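PDB 4OPF: Nrps/pks from Streptomyces albus, which is a ketosynthase domain of the AT-less polyketide synthase OzmH and probably takes part in assembling the acyl chain of oxazolomycin. Local coordinates for residues A[138-143]-A[153-158]; A[183-188]-A[227-232]. One frame throughout, in Å; residues are numbered along the deposited sequence.

Interaction 1: residues A[138-143]-A[153-158]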
loop_
_atom_site.group_PDB
_atom_site.type_symbol
_atom_site.label_atom_id
_atom_site.label_comp_id
_atom_site.label_asym_id
_atom_site.label_seq_id
_atom_site.Cartn_x
_atom_site.Cartn_y
_atom_site.Cartn_z
ATOM N N TYR A 138 -9.899 6.016 6.315
ATOM C CA TYR A 138 -10.554 7.332 6.280
ATOM C C TYR A 138 -9.536 8.470 6.100
ATOM O O TYR A 138 -9.849 9.467 5.487
ATOM C CB TYR A 138 -11.444 7.592 7.526
ATOM C CG TYR A 138 -10.629 7.667 8.812
ATOM C CD1 TYR A 138 -10.001 8.842 9.201
ATOM C CD2 TYR A 138 -10.483 6.565 9.623
ATOM C CE1 TYR A 138 -9.271 8.912 10.377
ATOM C CE2 TYR A 138 -9.720 6.618 10.788
ATOM C CZ TYR A 138 -9.100 7.794 11.146
ATOM O OH TYR A 138 -8.358 7.853 12.311
ATOM N N LEU A 139 -8.296 8.327 6.601
ATOM C CA LEU A 139 -7.338 9.401 6.474
ATOM C C LEU A 139 -7.089 9.741 4.994
ATOM O O LEU A 139 -6.963 10.944 4.673
ATOM C CB LEU A 139 -5.988 9.087 7.171
ATOM C CG LEU A 139 -6.033 9.059 8.705
ATOM C CD1 LEU A 139 -4.683 8.626 9.185
ATOM C CD2 LEU A 139 -6.325 10.435 9.290
ATOM N N ALA A 140 -6.964 8.711 4.143
ATOM C CA ALA A 140 -6.811 8.918 2.707
ATOM C C ALA A 140 -8.184 9.206 2.056
ATOM O O ALA A 140 -8.329 10.122 1.231
ATOM C CB ALA A 140 -6.151 7.706 2.069
ATOM N N ALA A 141 -9.191 8.446 2.418
ATOM C CA ALA A 141 -10.530 8.531 1.754
ATOM C C ALA A 141 -11.179 9.886 1.957
ATOM O O ALA A 141 -11.836 10.364 1.036
ATOM C CB ALA A 141 -11.509 7.449 2.247
ATOM N N ASN A 142 -10.986 10.519 3.112
ATOM C CA ASN A 142 -11.497 11.870 3.280
ATOM C C ASN A 142 -10.935 12.825 2.285
ATOM O O ASN A 142 -11.630 13.685 1.833
ATOM C CB ASN A 142 -11.157 12.435 4.635
ATOM C CG ASN A 142 -12.090 11.956 5.678
ATOM O OD1 ASN A 142 -13.286 11.968 5.471
ATOM N ND2 ASN A 142 -11.564 11.544 6.812
ATOM N N LEU A 143 -9.659 12.664 1.936
ATOM C CA LEU A 143 -9.039 13.563 1.016
ATOM C C LEU A 143 -9.574 13.326 -0.379
ATOM O O LEU A 143 -9.888 14.263 -1.114
ATOM C CB LEU A 143 -7.515 13.434 1.039
ATOM C CG LEU A 143 -6.826 13.659 2.371
ATOM C CD1 LEU A 143 -5.326 13.511 2.276
ATOM C CD2 LEU A 143 -7.132 15.026 2.885
ATOM N N SER A 153 -6.542 5.344 -3.210
ATOM C CA SER A 153 -6.531 6.104 -1.992
ATOM C C SER A 153 -6.195 5.155 -0.889
ATOM O O SER A 153 -7.020 4.323 -0.575
ATOM C CB SER A 153 -7.913 6.640 -1.732
ATOM O OG SER A 153 -7.957 7.594 -0.672
ATOM N N THR A 154 -5.013 5.272 -0.296
ATOM C CA THR A 154 -4.557 4.276 0.660
ATOM C C THR A 154 -3.821 4.859 1.848
ATOM O O THR A 154 -3.132 5.876 1.759
ATOM C CB THR A 154 -3.620 3.209 -0.012
ATOM O OG1 THR A 154 -2.585 3.848 -0.690
ATOM C CG2 THR A 154 -4.340 2.390 -1.088
ATOM N N VAL A 155 -3.984 4.208 2.973
ATOM C CA VAL A 155 -3.329 4.568 4.171
ATOM C C VAL A 155 -2.399 3.415 4.554
ATOM O O VAL A 155 -2.831 2.255 4.540
ATOM C CB VAL A 155 -4.321 4.717 5.341
ATOM C CG1 VAL A 155 -3.576 5.037 6.627
ATOM C CG2 VAL A 155 -5.305 5.814 5.085
ATOM N N VAL A 156 -1.199 3.756 5.023
ATOM C CA VAL A 156 -0.285 2.772 5.572
ATOM C C VAL A 156 0.172 3.144 6.954
ATOM O O VAL A 156 0.451 4.301 7.247
ATOM C CB VAL A 156 0.920 2.505 4.649
ATOM C CG1 VAL A 156 0.420 1.854 3.376
ATOM C CG2 VAL A 156 1.612 3.763 4.259
ATOM N N ASP A 157 0.257 2.139 7.813
ATOM C CA ASP A 157 0.885 2.345 9.121
ATOM C C ASP A 157 2.068 1.362 9.361
ATOM O O ASP A 157 1.855 0.188 9.596
ATOM C CB ASP A 157 -0.137 2.227 10.236
ATOM C CG ASP A 157 0.500 2.360 11.621
ATOM O OD1 ASP A 157 1.744 2.656 11.781
ATOM O OD2 ASP A 157 -0.309 2.207 12.553
ATOM N N THR A 158 3.294 1.857 9.189
ATOM C CA THR A 158 4.505 1.075 9.458
ATOM C C THR A 158 5.348 1.920 10.385
ATOM O O THR A 158 6.572 1.978 10.263
ATOM C CB THR A 158 5.302 0.742 8.172
ATOM O OG1 THR A 158 5.550 1.922 7.428
ATOM C CG2 THR A 158 4.580 -0.242 7.264
#
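Ser153 holds OG anti to its backbone N (chi1 -170°), and Val155 does the same with CG1 (chi1 177°), which leaves CG2 of the valine beside its own N; OG and CG2 are the two atoms that meet Ala140 on helix 138-147. Ser153 OG comes up against the peptide group of the alanine, 3.2 Å from Ala140 C, and lies 3.3 Å from Ala140 CB. Ala140 O is about as close, but the angle is poor and no hydrogen bond forms; the same holds for Ala141 N. The hydroxyl is instead hydrogen-bonded to OG of Ser144, one residue past the helical segment. Two residues further along the strand, Val155 CG2 packs 3.5 Å from Ala140 N and 3.7 Å from Ala140 CB, and its other neighbour is Leu139 CB at 3.9 Å. Between these two side chains the methyl of Ala140 points at the strand backbone, with CB 3.5 Å from Thr154 O. With a small residue at the point of contact, the axes of helix and strand come within 6.4 Å while running at 153°, roughly antiparallel. Thr154 turns to the far side of the strand, where it packs against His169 of the second subunit. Asn137, just before the helical segment, bonds through its side-chain amide to Ser153 O and Val155 N, tying strand 153-156, the outermost of the sheet within this chain, to the start of the helix. Strand 153-156 then runs into Asp157 and Thr158, the opening of the Asp-Thr-Ala-Cys-Ser-Ser sequence that carries the nucleophilic cysteine in ketosynthases. Since no hydrogen bond links the two segments directly, the contact rests on van der Waals packing, of the Val155 methyl and of the serine oxygen against Ala140, with the buried serine hydroxyl satisfied by Ser144 at the helix's later turn.

Interaction 2: residues A[183-188]-A[227-232]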
loop_
_atom_site.group_PDB
_atom_site.type_symbol
_atom_site.label_atom_id
_atom_site.label_comp_id
_atom_site.label_asym_id
_atom_site.label_seq_id
_atom_site.Cartn_x
_atom_site.Cartn_y
_atom_site.Cartn_z
ATOM N N VAL A 183 -0.744 12.622 -4.117
ATOM C CA VAL A 183 -0.603 13.313 -2.878
ATOM C C VAL A 183 0.012 12.301 -1.908
ATOM O O VAL A 183 -0.501 11.177 -1.765
ATOM C CB VAL A 183 -1.988 13.719 -2.341
ATOM C CG1 VAL A 183 -1.886 14.229 -0.939
ATOM C CG2 VAL A 183 -2.658 14.736 -3.231
ATOM N N VAL A 184 1.071 12.684 -1.224
ATOM C CA VAL A 184 1.711 11.832 -0.225
ATOM C C VAL A 184 1.770 12.641 1.060
ATOM O O VAL A 184 2.207 13.774 1.059
ATOM C CB VAL A 184 3.130 11.473 -0.672
ATOM C CG1 VAL A 184 3.930 10.732 0.388
ATOM C CG2 VAL A 184 3.045 10.584 -1.875
ATOM N N ALA A 185 1.349 12.059 2.168
ATOM C CA ALA A 185 1.308 12.768 3.413
ATOM C C ALA A 185 1.744 11.861 4.536
ATOM O O ALA A 185 1.635 10.651 4.457
ATOM C CB ALA A 185 -0.113 13.211 3.737
ATOM N N GLY A 186 2.111 12.494 5.625
ATOM C CA GLY A 186 2.306 11.814 6.900
ATOM C C GLY A 186 1.690 12.683 7.955
ATOM O O GLY A 186 1.780 13.907 7.874
ATOM N N VAL A 187 1.100 12.063 8.966
ATOM C CA VAL A 187 0.438 12.808 10.011
ATOM C C VAL A 187 0.528 12.052 11.342
ATOM O O VAL A 187 0.395 10.832 11.392
ATOM C CB VAL A 187 -1.060 13.086 9.666
ATOM C CG1 VAL A 187 -1.884 11.800 9.617
ATOM C CG2 VAL A 187 -1.692 14.035 10.641
ATOM N N THR A 188 0.749 12.806 12.418
ATOM C CA THR A 188 0.604 12.294 13.786
ATOM C C THR A 188 0.128 13.389 14.675
ATOM O O THR A 188 0.718 14.450 14.705
ATOM C CB THR A 188 1.944 11.828 14.392
ATOM O OG1 THR A 188 2.429 10.705 13.672
ATOM C CG2 THR A 188 1.781 11.439 15.872
ATOM N N VAL A 227 2.664 17.102 10.621
ATOM C CA VAL A 227 1.994 16.798 9.360
ATOM C C VAL A 227 2.761 17.412 8.196
ATOM O O VAL A 227 3.297 18.528 8.264
ATOM C CB VAL A 227 0.513 17.283 9.382
ATOM C CG1 VAL A 227 0.431 18.763 9.649
ATOM C CG2 VAL A 227 -0.260 16.953 8.096
ATOM N N GLY A 228 2.798 16.659 7.114
ATOM C CA GLY A 228 3.418 17.111 5.878
ATOM C C GLY A 228 2.695 16.518 4.703
ATOM O O GLY A 228 2.236 15.363 4.754
ATOM N N VAL A 229 2.552 17.308 3.655
ATOM C CA VAL A 229 1.933 16.848 2.418
ATOM C C VAL A 229 2.757 17.274 1.224
ATOM O O VAL A 229 3.181 18.445 1.150
ATOM C CB VAL A 229 0.510 17.423 2.272
ATOM C CG1 VAL A 229 -0.149 16.867 1.050
ATOM C CG2 VAL A 229 -0.321 17.127 3.534
ATOM N N LEU A 230 3.006 16.327 0.315
ATOM C CA LEU A 230 3.677 16.583 -0.998
ATOM C C LEU A 230 2.710 16.320 -2.130
ATOM O O LEU A 230 1.905 15.371 -2.049
ATOM C CB LEU A 230 4.829 15.622 -1.207
ATOM C CG LEU A 230 5.807 15.550 -0.062
ATOM C CD1 LEU A 230 6.829 14.502 -0.388
ATOM C CD2 LEU A 230 6.460 16.911 0.185
ATOM N N LEU A 231 2.767 17.148 -3.163
ATOM C CA LEU A 231 2.127 16.824 -4.418
ATOM C C LEU A 231 3.241 16.442 -5.401
ATOM O O LEU A 231 4.188 17.213 -5.599
ATOM C CB LEU A 231 1.258 17.981 -4.928
ATOM C CG LEU A 231 0.559 17.759 -6.297
ATOM C CD1 LEU A 231 -0.526 16.713 -6.263
ATOM C CD2 LEU A 231 -0.074 19.028 -6.832
ATOM N N LEU A 232 3.087 15.286 -6.036
ATOM C CA LEU A 232 4.054 14.702 -6.952
ATOM C C LEU A 232 3.512 14.473 -8.340
ATOM O O LEU A 232 2.357 14.076 -8.513
ATOM C CB LEU A 232 4.471 13.362 -6.432
ATOM C CG LEU A 232 4.933 13.272 -4.990
ATOM C CD1 LEU A 232 5.318 11.854 -4.631
ATOM C CD2 LEU A 232 6.114 14.177 -4.711
#
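Val184 and Leu230 bring their flat peptide groups together edge on, each giving its N-H to the C=O of the other; the side chains of these two stand on one face of the sheet, those of Ala185 and Val229 on the other. Val184 N reaches Leu230 O at 2.9 Å, and Leu230 N reaches Val184 O at 2.8 Å with an N-H...O angle of 174°. Gly186 and Gly228 repeat the exchange at the next hydrogen-bonded pair, both bonds 3.0 Å between N and O. In the non-hydrogen-bonded pairs between and beyond them, CA-H groups also lean on these carbonyls; Ala185 CA is 3.1 Å from Gly228 O.

One face carries Val183, Ala185 and Val187 beside Leu231, Val229 and Val227. There Val183 CG1 meets Val229 CG1 at 3.7 Å, the two side chains crossing obliquely, while Val229 CG2 turns to Ala185 CB at 3.9 Å. Helix 79-95 packs over this face, with Leu84 on Ala185 and Leu83 on Val227. The other face bears Val184 and Leu230, and the end of Leu232 comes over to Val184, its CD1 3.8 Å from Val184 CG2. Helix 162-175 lies against Val184 and Leu232, and helix 338-352 against Leu230. The paired glycines put no side chain on that face. Helices thus sandwich the strands on both sides, as expected of the layered thiolase fold; four backbone bonds satisfy the buried amides and carbonyls of the two hydrogen-bonded pairs, and aliphatic side chains face the helices on both sides.

Interactions 1 and 2 sit on one mixed sheet, their centres about 11 Å apart. Strand 107-112 lies between 153-156 and 181-188, parallel to both: Thr154 and Val156 bond to it from one side, Val183, Ala185 and Val187 from the other. The contacts touch directly where Leu139 CD1 packs 4.3 Å from Val187 CG1, and helix 79-95 lies against both, meeting Leu139 and Leu143 in interaction 1 and Ala185, Val227 and Val229 in interaction 2. Near the ends of their strands, Asp157 touches Cys336 and Thr188 OG1 bonds to Pro334 O, so both lead toward one loop, probably close to the active-site region as in related ketosynthases.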